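Local coordinates for protein transcriptional regulator, IclR family (Alicyclobacillus acidocaldarius subsp. acidocaldarius, PDB 5TJJ) that probably binds DNA and regulates transcription as a two-subunit member of the IclR family, using a winged helix-turn-helix domain, at residues A[13-16]-A[17-21]; A[44-47]-A[48-52]. All coordinates share one frame; numbering follows the deposited sequence.

Interaction 1: A[13-16]-A[17-21]; sequences LAAR and VLKLL
Residues Leu13 to Arg16 meet Val17 to Leu21 in a local contact between successive turns of helix 9-21, the first helix of the helix-turn-helix domain. The i to i+4 hydrogen bonds of an alpha-helix run unbroken: Leu13 O accepts from Val17 N, Ala14 O from Leu18 N, Ala15 O from Lys19 N and Arg16 O from Leu20 N, the first of these at 2.8 Å. Side chains of the second turn lie back against the same carbonyls. Val17 puts CG1 anti to its backbone N (chi1 163°), which leaves Val17 CG2 beside that nitrogen and 3.3 Å from Leu13 O. Val17 CG2 also lies 4.4 Å from Leu13 CD1, a loose apolar contact. One position on, Leu18 rests its branching carbon on the next carbonyl, with CG 3.4 Å from Ala14 O; the methyl of Ala14 itself is turned away from this turn.

Lys19 runs further: its extended chain leaves this turn for the second subunit. Its CG, anti to its own carbonyl carbon (chi1 -70°), sits 3.3 Å from Ala15 O, and the chain carries Lys19 CE to 4.5 Å from Ala15 CB. The ammonium group then forms a salt bridge with Glu55 and a cation-pi contact with Tyr72, both of the second subunit. Arg16, on the exposed side, bends at chi3 and gives NH2 to Leu38 O at the end of helix 31-38.

Around the contact, Leu13 and Val17 pack on Leu38 of helix 31-38, while Leu13, Ala14 and Val17 meet helix 42-54. Leu18 and Leu21 rest on Leu69 of strand 66-69, and Val11 and Phe57 of the second subunit approach Ala14 and Leu18 respectively.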
# COMPACT_ATOMS: atom_id res chain seq x y z
N LEU A 13 -3.15 -16.23 -10.68
CA LEU A 13 -4.61 -16.10 -10.57
C LEU A 13 -4.97 -15.43 -9.23
O LEU A 13 -5.86 -14.60 -9.17
CB LEU A 13 -5.30 -17.47 -10.71
CG LEU A 13 -6.83 -17.53 -10.52
CD1 LEU A 13 -7.53 -16.75 -11.62
CD2 LEU A 13 -7.33 -18.97 -10.48
N ALA A 14 -4.28 -15.81 -8.17
CA ALA A 14 -4.46 -15.14 -6.87
C ALA A 14 -4.29 -13.62 -7.04
O ALA A 14 -5.13 -12.86 -6.61
CB ALA A 14 -3.49 -15.69 -5.84
N ALA A 15 -3.23 -13.22 -7.74
CA ALA A 15 -2.96 -11.82 -8.00
C ALA A 15 -4.07 -11.16 -8.80
O ALA A 15 -4.47 -10.04 -8.48
CB ALA A 15 -1.64 -11.65 -8.71
N ARG A 16 -4.56 -11.84 -9.85
CA ARG A 16 -5.66 -11.30 -10.66
C ARG A 16 -6.95 -11.14 -9.83
O ARG A 16 -7.69 -10.18 -9.99
CB ARG A 16 -5.94 -12.18 -11.90
CG ARG A 16 -4.91 -12.12 -13.02
CD ARG A 16 -5.30 -13.08 -14.14
NE ARG A 16 -6.37 -12.53 -14.98
CZ ARG A 16 -7.27 -13.23 -15.70
NH1 ARG A 16 -7.25 -14.55 -15.71
NH2 ARG A 16 -8.19 -12.59 -16.42
N VAL A 17 -7.22 -12.11 -8.96
CA VAL A 17 -8.37 -12.07 -8.08
C VAL A 17 -8.28 -10.83 -7.19
O VAL A 17 -9.26 -10.09 -7.08
CB VAL A 17 -8.46 -13.37 -7.26
CG1 VAL A 17 -9.37 -13.22 -6.04
CG2 VAL A 17 -8.97 -14.49 -8.16
N LEU A 18 -7.11 -10.59 -6.60
CA LEU A 18 -6.97 -9.47 -5.69
C LEU A 18 -7.02 -8.14 -6.40
O LEU A 18 -7.60 -7.17 -5.88
CB LEU A 18 -5.69 -9.59 -4.88
CG LEU A 18 -5.64 -10.81 -3.95
CD1 LEU A 18 -4.24 -10.96 -3.38
CD2 LEU A 18 -6.66 -10.67 -2.83
N LYS A 19 -6.45 -8.08 -7.59
CA LYS A 19 -6.56 -6.87 -8.41
C LYS A 19 -8.00 -6.56 -8.78
O LYS A 19 -8.36 -5.41 -8.80
CB LYS A 19 -5.69 -6.95 -9.66
CG LYS A 19 -4.22 -6.86 -9.30
CD LYS A 19 -3.27 -7.15 -10.45
CE LYS A 19 -1.88 -7.35 -9.87
NZ LYS A 19 -0.80 -7.35 -10.89
N LEU A 20 -8.80 -7.58 -9.04
CA LEU A 20 -10.22 -7.39 -9.37
C LEU A 20 -11.02 -6.89 -8.18
O LEU A 20 -11.82 -5.96 -8.32
CB LEU A 20 -10.84 -8.70 -9.88
CG LEU A 20 -12.31 -8.58 -10.26
CD1 LEU A 20 -12.48 -7.76 -11.53
CD2 LEU A 20 -12.92 -9.96 -10.46
N LEU A 21 -10.82 -7.51 -7.02
CA LEU A 21 -11.54 -7.10 -5.81
C LEU A 21 -11.20 -5.70 -5.28
O LEU A 21 -11.87 -5.21 -4.39
CB LEU A 21 -11.36 -8.14 -4.70
CG LEU A 21 -12.00 -9.51 -5.04
CD1 LEU A 21 -11.71 -10.50 -3.93
CD2 LEU A 21 -13.51 -9.39 -5.28

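Interaction 2: A[44-47]-A[48-52]; sequences TCLR and VLRTL
Cys45 and Leu49 form the tightly packed inner side of this turn-to-turn contact in helix 42-54, whereas Arg50 lies on its open side and Leu46 at the edge between the two. The first torsion of Leu49 (chi1 -78°) sets CG beside its own N, back over the preceding turn, bringing Leu49 CG to 3.3 Å and CD1 to 3.4 Å from Cys45 O. Leu49 CD1 is 4.4 Å from Cys45 CB, a looser contact. Cys45 O also accepts Leu49 N at 3.0 Å, so the amide and side chain of Leu49 both meet this oxygen. Val48 is held less closely: Val48 N reaches Thr44 O only in a weak hydrogen bond of 3.5 Å, although its CG2 methyl lies near the same oxygen.

The helix follows helix 31-38 after a short turn, so the pair forms the helix-turn-helix, and 42-54 is probably the recognition helix, as in other winged-helix regulators. Leu31 and Ala35 of helix 31-38 touch Cys45, Tyr67 of strand 66-69 meets both Leu46 and Leu49, and Val48 and Leu49 pack on helix 9-21.

Farther out, Leu46 and Arg50 run next to each other in the same direction. Leu46 CG, anti to its backbone N (chi1 -167°), is 3.9 Å from Arg50 CD, so the leucine branch touches the methylene part of the arginine while the guanidinium extends past it. Arg50 is exposed, and Tyr6 of the second subunit packs on both residues. Toward the helix end, Arg47 O accepts from both Thr51 N and Thr51 OG1; the OG1 bond refines as very short, so its exact length is doubtful. Thr51 OG1 also bonds to Val8 N of the second subunit, and that valine packs on Arg47.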
# COMPACT_ATOMS: atom_id res chain seq x y z
N THR A 44 -11.65 -23.79 -10.08
CA THR A 44 -10.29 -23.23 -9.98
C THR A 44 -10.28 -22.00 -9.09
O THR A 44 -9.46 -21.89 -8.19
CB THR A 44 -9.73 -22.91 -11.40
OG1 THR A 44 -9.87 -24.07 -12.22
CG2 THR A 44 -8.28 -22.54 -11.35
N CYS A 45 -11.22 -21.08 -9.33
CA CYS A 45 -11.40 -19.89 -8.50
C CYS A 45 -11.70 -20.13 -7.04
O CYS A 45 -11.24 -19.38 -6.19
CB CYS A 45 -12.58 -19.06 -8.99
SG CYS A 45 -12.11 -17.91 -10.26
N LEU A 46 -12.54 -21.12 -6.76
CA LEU A 46 -12.94 -21.38 -5.39
C LEU A 46 -11.72 -21.76 -4.57
O LEU A 46 -11.49 -21.18 -3.51
CB LEU A 46 -14.04 -22.47 -5.30
CG LEU A 46 -14.72 -22.58 -3.92
CD1 LEU A 46 -15.20 -21.20 -3.42
CD2 LEU A 46 -15.86 -23.59 -3.89
N ARG A 47 -10.92 -22.68 -5.09
CA ARG A 47 -9.76 -23.17 -4.36
C ARG A 47 -8.78 -22.04 -3.98
O ARG A 47 -8.26 -22.01 -2.85
CB ARG A 47 -9.01 -24.21 -5.17
CG ARG A 47 -9.72 -25.52 -5.44
CD ARG A 47 -8.73 -26.49 -6.09
NE ARG A 47 -9.37 -27.40 -7.06
CZ ARG A 47 -9.28 -27.32 -8.41
NH1 ARG A 47 -8.58 -26.35 -9.02
NH2 ARG A 47 -9.90 -28.24 -9.14
N VAL A 48 -8.55 -21.13 -4.91
CA VAL A 48 -7.66 -19.99 -4.70
C VAL A 48 -8.24 -19.02 -3.68
O VAL A 48 -7.57 -18.64 -2.71
CB VAL A 48 -7.39 -19.29 -6.04
CG1 VAL A 48 -6.77 -17.91 -5.87
CG2 VAL A 48 -6.53 -20.20 -6.92
N LEU A 49 -9.49 -18.63 -3.92
CA LEU A 49 -10.25 -17.79 -2.98
C LEU A 49 -10.25 -18.32 -1.55
O LEU A 49 -9.95 -17.59 -0.62
CB LEU A 49 -11.69 -17.61 -3.44
CG LEU A 49 -11.90 -16.60 -4.58
CD1 LEU A 49 -13.25 -16.78 -5.24
CD2 LEU A 49 -11.77 -15.19 -4.05
N ARG A 50 -10.60 -19.58 -1.38
CA ARG A 50 -10.63 -20.16 -0.04
C ARG A 50 -9.20 -20.22 0.57
O ARG A 50 -9.04 -20.08 1.78
CB ARG A 50 -11.33 -21.53 -0.04
CG ARG A 50 -12.86 -21.45 0.03
CD ARG A 50 -13.52 -22.83 -0.17
NE ARG A 50 -14.80 -23.07 0.53
CZ ARG A 50 -15.03 -23.95 1.53
NH1 ARG A 50 -14.04 -24.70 2.03
NH2 ARG A 50 -16.25 -24.07 2.05
N THR A 51 -8.18 -20.42 -0.26
CA THR A 51 -6.79 -20.43 0.22
C THR A 51 -6.40 -19.03 0.69
O THR A 51 -5.83 -18.89 1.78
CB THR A 51 -5.84 -20.94 -0.87
OG1 THR A 51 -6.30 -22.21 -1.32
CG2 THR A 51 -4.43 -21.10 -0.36
N LEU A 52 -6.74 -18.02 -0.11
CA LEU A 52 -6.53 -16.62 0.27
C LEU A 52 -7.28 -16.23 1.54
O LEU A 52 -6.75 -15.52 2.39
CB LEU A 52 -6.93 -15.66 -0.89
CG LEU A 52 -6.13 -15.72 -2.20
CD1 LEU A 52 -6.73 -14.84 -3.27
CD2 LEU A 52 -4.68 -15.35 -2.01

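Interaction 1 precedes interaction 2 along the chain, and both belong to the helix-turn-helix domain, on helices 9-21 and 42-54 respectively, with helix 31-38 coming between them in sequence. Their centres are 11 Å apart and the two helices pack directly: Val17 CG1 lies 3.7 Å from Leu49 CD2, and Ala14 CA is equally close to Val48 CG1. The inner face of the probable recognition helix is thus seated on the first helix, in one small hydrophobic core that strand 66-69 of the wing also borders. Both contacts also touch the second subunit, so this core adjoins the interface that brings the helix-turn-helix domains of the dimer together.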